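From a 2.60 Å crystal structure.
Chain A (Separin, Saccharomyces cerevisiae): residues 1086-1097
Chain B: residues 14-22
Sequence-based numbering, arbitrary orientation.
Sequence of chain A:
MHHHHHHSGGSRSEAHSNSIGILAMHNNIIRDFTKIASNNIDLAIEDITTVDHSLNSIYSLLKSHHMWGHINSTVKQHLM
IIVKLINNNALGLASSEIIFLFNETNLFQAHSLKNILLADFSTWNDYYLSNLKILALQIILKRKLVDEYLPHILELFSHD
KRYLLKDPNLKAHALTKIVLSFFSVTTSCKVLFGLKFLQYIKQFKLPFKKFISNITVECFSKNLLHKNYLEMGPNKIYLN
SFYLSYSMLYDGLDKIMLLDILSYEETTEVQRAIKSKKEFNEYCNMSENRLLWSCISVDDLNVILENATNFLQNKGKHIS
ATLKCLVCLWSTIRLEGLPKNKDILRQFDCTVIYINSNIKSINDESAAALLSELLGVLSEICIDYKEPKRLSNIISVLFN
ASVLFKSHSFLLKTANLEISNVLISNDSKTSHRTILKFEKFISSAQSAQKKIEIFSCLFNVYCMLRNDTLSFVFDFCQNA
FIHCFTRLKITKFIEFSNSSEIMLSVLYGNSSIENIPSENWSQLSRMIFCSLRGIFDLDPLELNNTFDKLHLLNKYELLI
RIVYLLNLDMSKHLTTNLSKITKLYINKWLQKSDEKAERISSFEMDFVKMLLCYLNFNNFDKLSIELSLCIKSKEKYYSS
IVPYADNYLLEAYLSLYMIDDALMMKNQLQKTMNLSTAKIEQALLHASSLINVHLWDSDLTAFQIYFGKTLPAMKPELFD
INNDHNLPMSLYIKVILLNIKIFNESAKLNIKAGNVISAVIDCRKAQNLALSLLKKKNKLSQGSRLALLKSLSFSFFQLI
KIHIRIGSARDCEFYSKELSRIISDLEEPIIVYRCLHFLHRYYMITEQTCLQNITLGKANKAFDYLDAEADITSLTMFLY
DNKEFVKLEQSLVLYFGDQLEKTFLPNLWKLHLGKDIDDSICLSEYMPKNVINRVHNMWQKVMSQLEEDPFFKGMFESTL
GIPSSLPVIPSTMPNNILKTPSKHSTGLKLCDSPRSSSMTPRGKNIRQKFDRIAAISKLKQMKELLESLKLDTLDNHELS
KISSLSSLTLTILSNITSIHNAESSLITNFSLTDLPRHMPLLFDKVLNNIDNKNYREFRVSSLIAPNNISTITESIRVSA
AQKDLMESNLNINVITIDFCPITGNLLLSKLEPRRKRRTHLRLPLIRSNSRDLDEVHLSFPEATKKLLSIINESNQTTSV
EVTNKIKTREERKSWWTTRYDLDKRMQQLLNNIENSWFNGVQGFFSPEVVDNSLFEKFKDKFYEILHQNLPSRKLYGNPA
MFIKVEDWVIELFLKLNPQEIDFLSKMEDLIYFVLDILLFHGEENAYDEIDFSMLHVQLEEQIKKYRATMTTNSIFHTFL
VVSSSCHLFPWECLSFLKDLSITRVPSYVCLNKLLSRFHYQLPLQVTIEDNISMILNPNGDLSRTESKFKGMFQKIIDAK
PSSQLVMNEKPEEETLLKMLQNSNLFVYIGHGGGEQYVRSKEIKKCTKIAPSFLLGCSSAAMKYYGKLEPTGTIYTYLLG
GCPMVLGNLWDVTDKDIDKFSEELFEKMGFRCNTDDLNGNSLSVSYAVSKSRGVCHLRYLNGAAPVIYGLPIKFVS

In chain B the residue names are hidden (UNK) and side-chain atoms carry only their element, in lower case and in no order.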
ATOM      1  N   VAL A1086      -4.931 -13.223 -27.466  1.00 62.19           N
ATOM      2  CA  VAL A1086      -5.790 -12.127 -27.009  1.00 64.93           C
ATOM      3  C   VAL A1086      -5.037 -11.073 -26.189  1.00 72.73           C
ATOM      4  O   VAL A1086      -5.112  -9.878 -26.487  1.00 75.98           O
ATOM      5  CB  VAL A1086      -6.973 -12.649 -26.175  1.00 60.57           C
ATOM      6  CG1 VAL A1086      -7.688 -11.496 -25.495  1.00 63.47           C
ATOM      7  CG2 VAL A1086      -7.933 -13.430 -27.058  1.00 59.16           C
ATOM      8  N   LEU A1087      -4.306 -11.523 -25.170  1.00 71.51           N
ATOM      9  CA  LEU A1087      -3.546 -10.630 -24.304  1.00 68.35           C
ATOM     10  C   LEU A1087      -2.501  -9.816 -25.062  1.00 70.86           C
ATOM     11  O   LEU A1087      -2.039  -8.780 -24.572  1.00 77.11           O
ATOM     12  CB  LEU A1087      -2.871 -11.421 -23.183  1.00 66.80           C
ATOM     13  CG  LEU A1087      -3.743 -11.687 -21.950  1.00 70.62           C
ATOM     14  CD1 LEU A1087      -3.029 -12.581 -20.963  1.00 72.40           C
ATOM     15  CD2 LEU A1087      -4.153 -10.386 -21.265  1.00 72.33           C
ATOM     16  N   ASN A1088      -2.200 -10.202 -26.282  1.00 72.64           N
ATOM     17  CA  ASN A1088      -1.132  -9.562 -27.023  1.00 76.35           C
ATOM     18  C   ASN A1088      -1.670  -8.545 -28.018  1.00 78.40           C
ATOM     19  O   ASN A1088      -0.971  -7.654 -28.435  1.00 78.95           O
ATOM     20  CB  ASN A1088      -0.307 -10.610 -27.749  1.00 69.13           C
ATOM     21  CG  ASN A1088       1.167 -10.499 -27.461  1.00 76.89           C
ATOM     22  OD1 ASN A1088       1.816  -9.575 -27.897  1.00 82.77           O
ATOM     23  ND2 ASN A1088       1.703 -11.456 -26.740  1.00 74.41           N
ATOM     24  N   ASN A1089      -2.924  -8.682 -28.399  1.00 80.40           N
ATOM     25  CA  ASN A1089      -3.552  -7.719 -29.285  1.00 78.78           C
ATOM     26  C   ASN A1089      -4.377  -6.695 -28.495  1.00 80.28           C
ATOM     27  O   ASN A1089      -5.143  -5.916 -29.072  1.00 74.93           O
ATOM     28  CB  ASN A1089      -4.410  -8.440 -30.318  1.00 71.13           C
ATOM     29  CG  ASN A1089      -3.572  -9.239 -31.324  1.00 78.70           C
ATOM     30  OD1 ASN A1089      -3.293 -10.433 -31.130  1.00 79.69           O
ATOM     31  ND2 ASN A1089      -3.180  -8.585 -32.410  1.00 77.90           N
ATOM     32  N   ILE A1090      -4.196  -6.697 -27.174  1.00 76.37           N
ATOM     33  CA  ILE A1090      -4.801  -5.705 -26.291  1.00 76.37           C
ATOM     34  C   ILE A1090      -4.324  -4.283 -26.587  1.00 82.35           C
ATOM     35  O   ILE A1090      -3.124  -4.013 -26.567  1.00 80.93           O
ATOM     36  CB  ILE A1090      -4.484  -5.995 -24.805  1.00 79.09           C
ATOM     37  CG1 ILE A1090      -5.128  -7.304 -24.347  1.00 78.32           C
ATOM     38  CG2 ILE A1090      -4.944  -4.837 -23.929  1.00 75.75           C
ATOM     39  CD1 ILE A1090      -5.261  -7.422 -22.824  1.00 77.55           C
ATOM     40  N   ASP A1091      -5.259  -3.374 -26.845  1.00 81.63           N
ATOM     41  CA  ASP A1091      -4.916  -1.971 -27.030  1.00 85.24           C
ATOM     42  C   ASP A1091      -4.306  -1.396 -25.757  1.00 88.14           C
ATOM     43  O   ASP A1091      -4.896  -1.488 -24.680  1.00 86.72           O
ATOM     44  CB  ASP A1091      -6.151  -1.170 -27.427  1.00 90.31           C
ATOM     45  CG  ASP A1091      -5.812   0.234 -27.878  1.00 94.09           C
ATOM     46  OD1 ASP A1091      -5.115   0.958 -27.129  1.00 93.52           O
ATOM     47  OD2 ASP A1091      -6.243   0.616 -28.993  1.00 97.41           O
ATOM     48  N   ASN A1092      -3.135  -0.780 -25.876  1.00 88.37           N
ATOM     49  CA  ASN A1092      -2.433  -0.278 -24.694  1.00 86.04           C
ATOM     50  C   ASN A1092      -3.097   0.924 -24.019  1.00 86.04           C
ATOM     51  O   ASN A1092      -2.719   1.281 -22.910  1.00 87.62           O
ATOM     52  CB  ASN A1092      -0.982   0.065 -25.052  1.00 85.87           C
ATOM     53  CG  ASN A1092      -0.062  -1.144 -24.940  1.00 90.97           C
ATOM     54  OD1 ASN A1092       0.277  -1.798 -25.938  1.00 96.56           O
ATOM     55  ND2 ASN A1092       0.324  -1.464 -23.716  1.00 87.94           N
ATOM     56  N   LYS A1093      -4.086   1.531 -24.672  1.00 87.70           N
ATOM     57  CA  LYS A1093      -4.859   2.612 -24.052  1.00 91.16           C
ATOM     58  C   LYS A1093      -5.669   2.102 -22.852  1.00 91.17           C
ATOM     59  O   LYS A1093      -6.018   2.880 -21.945  1.00 94.65           O
ATOM     60  CB  LYS A1093      -5.808   3.273 -25.066  1.00 94.83           C
ATOM     61  CG  LYS A1093      -7.250   2.734 -25.036  1.00 98.45           C
ATOM     62  CD  LYS A1093      -8.183   3.532 -25.961  1.00102.74           C
ATOM     63  CE  LYS A1093      -9.625   2.987 -25.953  1.00 98.61           C
ATOM     64  NZ  LYS A1093      -9.730   1.540 -26.318  1.00 91.38           N
ATOM     65  N   ASN A1094      -5.961   0.799 -22.856  1.00 87.62           N
ATOM     66  CA  ASN A1094      -6.783   0.164 -21.822  1.00 89.76           C
ATOM     67  C   ASN A1094      -6.102   0.151 -20.462  1.00 82.96           C
ATOM     68  O   ASN A1094      -6.757   0.192 -19.419  1.00 82.22           O
ATOM     69  CB  ASN A1094      -7.134  -1.270 -22.227  1.00 91.75           C
ATOM     70  CG  ASN A1094      -8.213  -1.334 -23.303  1.00 90.18           C
ATOM     71  OD1 ASN A1094      -9.251  -1.965 -23.107  1.00 91.23           O
ATOM     72  ND2 ASN A1094      -7.974  -0.679 -24.441  1.00 89.84           N
ATOM     73  N   TYR A1095      -4.778   0.105 -20.484  1.00 86.86           N
ATOM     74  CA  TYR A1095      -3.991   0.071 -19.263  1.00 86.87           C
ATOM     75  C   TYR A1095      -3.878   1.443 -18.585  1.00 91.06           C
ATOM     76  O   TYR A1095      -3.423   1.536 -17.441  1.00 88.09           O
ATOM     77  CB  TYR A1095      -2.603  -0.486 -19.572  1.00 84.75           C
ATOM     78  CG  TYR A1095      -2.646  -1.884 -20.139  1.00 83.47           C
ATOM     79  CD1 TYR A1095      -3.466  -2.852 -19.581  1.00 78.57           C
ATOM     80  CD2 TYR A1095      -1.886  -2.230 -21.250  1.00 85.22           C
ATOM     81  CE1 TYR A1095      -3.513  -4.142 -20.102  1.00 80.45           C
ATOM     82  CE2 TYR A1095      -1.926  -3.517 -21.783  1.00 82.25           C
ATOM     83  CZ  TYR A1095      -2.742  -4.469 -21.202  1.00 81.82           C
ATOM     84  OH  TYR A1095      -2.792  -5.750 -21.721  1.00 86.19           O
ATOM     85  N   ARG A1096      -4.306   2.501 -19.270  1.00 94.48           N
ATOM     86  CA  ARG A1096      -4.181   3.850 -18.714  1.00 91.92           C
ATOM     87  C   ARG A1096      -5.490   4.650 -18.679  1.00 90.86           C
ATOM     88  O   ARG A1096      -5.468   5.885 -18.690  1.00 96.92           O
ATOM     89  CB  ARG A1096      -3.119   4.636 -19.495  1.00 87.58           C
ATOM     90  CG  ARG A1096      -1.748   4.599 -18.841  1.00 90.38           C
ATOM     91  CD  ARG A1096      -0.623   4.782 -19.860  1.00 96.70           C
ATOM     92  NE  ARG A1096       0.636   4.202 -19.372  1.00 99.38           N
ATOM     93  CZ  ARG A1096       1.781   4.173 -20.056  1.00 96.44           C
ATOM     94  NH1 ARG A1096       2.861   3.614 -19.514  1.00 94.01           N
ATOM     95  NH2 ARG A1096       1.847   4.700 -21.277  1.00 91.43           N
ATOM     96  N   GLU A1097      -6.627   3.964 -18.614  1.00 86.91           N
ATOM     97  CA  GLU A1097      -7.905   4.667 -18.508  1.00 89.49           C
ATOM     98  C   GLU A1097      -8.598   4.329 -17.180  1.00 88.80           C
ATOM     99  O   GLU A1097      -8.970   3.184 -16.933  1.00 84.85           O
ATOM    100  CB  GLU A1097      -8.785   4.347 -19.723  1.00 93.84           C
ATOM    101  CG  GLU A1097      -8.293   5.071 -20.998  1.00 99.56           C
ATOM    102  CD  GLU A1097      -9.018   4.644 -22.281  1.00106.43           C
ATOM    103  OE1 GLU A1097      -9.162   5.494 -23.198  1.00109.52           O
ATOM    104  OE2 GLU A1097      -9.430   3.460 -22.384  1.00103.34           O
TER
ATOM    105  N   UNK B  14      13.869  -7.707 -26.690  1.00 87.15           N
ATOM    106  CA  UNK B  14      13.297  -7.931 -25.355  1.00 79.71           C
ATOM    107  C   UNK B  14      11.771  -7.941 -25.345  1.00 76.02           C
ATOM    108  O   UNK B  14      11.120  -7.126 -26.007  1.00 79.12           O
ATOM    109  c   UNK B  14      14.045  -5.688 -25.541  1.00 72.35           C
ATOM    110  c   UNK B  14      14.528  -6.393 -26.788  1.00 81.13           C
ATOM    111  c   UNK B  14      13.839  -6.751 -24.544  1.00 75.52           C
ATOM    112  N   UNK B  15      11.210  -8.888 -24.606  1.00 79.55           N
ATOM    113  CA  UNK B  15       9.770  -8.943 -24.411  1.00 74.60           C
ATOM    114  C   UNK B  15       9.376  -7.978 -23.300  1.00 71.02           C
ATOM    115  O   UNK B  15       9.983  -7.997 -22.226  1.00 75.19           O
ATOM    116  c   UNK B  15       6.904 -10.285 -24.782  1.00 73.57           C
ATOM    117  c   UNK B  15       7.845 -10.465 -23.772  1.00 69.97           C
ATOM    118  c   UNK B  15       6.043 -10.734 -22.201  1.00 73.21           C
ATOM    119  c   UNK B  15       5.550 -10.333 -24.515  1.00 74.18           C
ATOM    120  c   UNK B  15       5.123 -10.555 -23.225  1.00 76.34           C
ATOM    121  c   UNK B  15       7.392 -10.684 -22.479  1.00 67.51           C
ATOM    122  c   UNK B  15       9.317 -10.379 -24.073  1.00 75.74           C
ATOM    123  o   UNK B  15       3.769 -10.600 -22.965  1.00 78.97           O
ATOM    124  N   UNK B  16       8.384  -7.125 -23.552  1.00 71.13           N
ATOM    125  CA  UNK B  16       7.833  -6.282 -22.482  1.00 73.61           C
ATOM    126  C   UNK B  16       6.302  -6.268 -22.507  1.00 74.15           C
ATOM    127  O   UNK B  16       5.689  -5.620 -23.345  1.00 78.92           O
ATOM    128  c   UNK B  16       7.735  -4.030 -21.418  1.00 65.87           C
ATOM    129  c   UNK B  16       9.858  -4.789 -22.444  1.00 59.90           C
ATOM    130  c   UNK B  16       8.347  -4.829 -22.547  1.00 64.01           C
ATOM    131  N   UNK B  17       5.682  -6.972 -21.558  1.00 71.64           N
ATOM    132  CA  UNK B  17       4.241  -7.212 -21.570  1.00 76.16           C
ATOM    133  C   UNK B  17       3.420  -5.976 -21.296  1.00 79.89           C
ATOM    134  O   UNK B  17       3.885  -5.089 -20.581  1.00 79.57           O
ATOM    135  c   UNK B  17       6.305  -7.518 -20.348  1.00 68.42           C
ATOM    136  c   UNK B  17       4.050  -8.216 -20.439  1.00 74.38           C
ATOM    137  c   UNK B  17       5.118  -7.862 -19.494  1.00 73.48           C
ATOM    138  N   UNK B  18       2.230  -5.927 -21.894  1.00 84.83           N
ATOM    139  CA  UNK B  18       1.125  -5.095 -21.412  1.00 83.07           C
ATOM    140  C   UNK B  18       1.502  -3.628 -21.130  1.00 83.89           C
ATOM    141  O   UNK B  18       1.075  -3.070 -20.111  1.00 81.17           O
ATOM    142  c   UNK B  18       0.523  -5.746 -20.140  1.00 78.03           C
ATOM    143  o   UNK B  18       0.477  -7.913 -18.258  1.00 77.10           O
ATOM    144  c   UNK B  18      -0.278  -7.047 -20.389  1.00 77.01           C
ATOM    145  o   UNK B  18      -0.104  -9.383 -19.802  1.00 78.90           O
ATOM    146  c   UNK B  18       0.056  -8.191 -19.408  1.00 83.79           C
ATOM    147  N   UNK B  19       2.297  -3.017 -22.019  1.00 81.82           N
ATOM    148  CA  UNK B  19       2.701  -1.617 -21.881  1.00 79.61           C
ATOM    149  C   UNK B  19       3.307  -1.241 -20.537  1.00 77.69           C
ATOM    150  O   UNK B  19       3.082  -0.141 -20.013  1.00 76.40           O
ATOM    151  N   UNK B  20       4.088  -2.172 -19.993  1.00 77.13           N
ATOM    152  CA  UNK B  20       4.732  -2.035 -18.693  1.00 73.54           C
ATOM    153  C   UNK B  20       5.797  -0.952 -18.673  1.00 72.96           C
ATOM    154  O   UNK B  20       6.664  -0.900 -19.540  1.00 75.05           O
ATOM    155  c   UNK B  20       5.351  -3.372 -18.272  1.00 75.24           C
ATOM    156  o   UNK B  20       8.008  -3.374 -13.242  1.00 66.70           O
ATOM    157  c   UNK B  20       7.350  -3.379 -14.455  1.00 67.16           C
ATOM    158  c   UNK B  20       7.439  -3.417 -16.842  1.00 69.95           C
ATOM    159  c   UNK B  20       5.968  -3.330 -14.500  1.00 64.80           C
ATOM    160  c   UNK B  20       8.086  -3.431 -15.621  1.00 66.03           C
ATOM    161  c   UNK B  20       5.325  -3.330 -15.732  1.00 64.92           C
ATOM    162  c   UNK B  20       6.051  -3.361 -16.923  1.00 73.70           C
ATOM    163  N   UNK B  21       5.709  -0.077 -17.678  1.00 77.79           N
ATOM    164  CA  UNK B  21       6.786   0.858 -17.378  1.00 74.95           C
ATOM    165  C   UNK B  21       7.467   0.423 -16.078  1.00 71.75           C
ATOM    166  O   UNK B  21       6.818   0.353 -15.024  1.00 71.26           O
ATOM    167  o   UNK B  21       5.970   2.858 -18.530  1.00 80.50           O
ATOM    168  c   UNK B  21       6.262   2.293 -17.263  1.00 76.62           C
ATOM    169  N   UNK B  22       8.773   0.105 -16.153  1.00 70.90           N
ATOM    170  CA  UNK B  22       9.559  -0.288 -14.973  1.00 69.94           C
ATOM    171  C   UNK B  22       9.688   0.833 -13.943  1.00 76.64           C
ATOM    172  O   UNK B  22       9.655   2.037 -14.271  1.00 77.36           O
ATOM    173  c   UNK B  22       9.560   0.059 -17.397  1.00 64.96           C
ATOM    174  c   UNK B  22      10.720  -0.806 -17.033  1.00 68.21           C
ATOM    175  c   UNK B  22      10.937  -0.635 -15.555  1.00 66.80           C
TER

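Position 14 carries three side-chain carbons that close a ring onto its own backbone N, which only proline does. It lies beyond the reach of the chain A stretch, so Pro B14 is identified by its covalent geometry alone.

At position 15 one carbon leads to a ring of six carbons bearing a single oxygen. The CA-to-CB bond runs sideways, yet the ring extends far enough to bring its oxygen within 4.4 Å of Asn A1088 ND2. A phenol on one methylene is the signature of tyrosine. The distance from Tyr B15 OH is a loose approach; the hydroxyl is hydrogen-bonded elsewhere in the structure. A long, rigid side chain suits a place where the backbone stays well away from its neighbour.

Position 16 has three carbons, with the first carrying the other two: a beta-branched valine. Val B16 is exposed and makes no contact with this stretch. At position 17 three carbons again close onto the backbone N, giving proline. Pro B17 is buried but also touches nothing here; its carbonyl O accepts a hydrogen bond from the backbone N of position 20 at 3.0 Å, closing a tight turn.

Position 18 has a chain of three carbons, the third carrying two oxygens. It has the largest area covered by the chain A stretch: its second side-chain carbon lies 3.1 Å from Tyr A1095 OH, and one of its oxygens 4.4 Å from Leu A1087 CD2. Aspartate would have two side-chain carbons, the carboxylate carbon included; three, with the oxygens on the third, make glutamate. The extra methylene of Glu B18 carries the carboxylate past the tyrosine hydroxyl, and OE1 is hydrogen-bonded elsewhere in the structure.

Position 19 has no side-chain atoms, and its CA lies 3.0 Å from Asn A1092 ND2. It is therefore glycine. The phi of 52° favours this residue, and the packing reinforces the preference: an ideal CB on Gly B19 would point toward chain A and fall 2.1 Å from that same Asn A1092 ND2, a clash.

At position 20 a carbon leads to a six-carbon ring with one oxygen, and the CA-to-CB bond points away from the chain A stretch, which it does not contact. This is tyrosine; the hydroxyl of Tyr B20 is hydrogen-bonded elsewhere in the structure.

Position 21 has one carbon and one oxygen, and its oxygen lies 3.3 Å from Arg A1096 NH1, at the edge of the guanidinium and near its plane. This is serine. The short polar group of Ser B21 fits beside the end of this long side chain. Position 22, with three carbons closed onto its N, is proline; Pro B22 is exposed and out of reach.

The contact is small, burying 328 Å² in all, and contains no clear hydrogen bond between the stretches. It works mainly by fit. The turn at Glu B18 and Gly B19 settles against Asn A1092 and Tyr A1095, with Arg A1096 reaching toward Ser B21.

Chain B 14-22: PYVPEGYSP
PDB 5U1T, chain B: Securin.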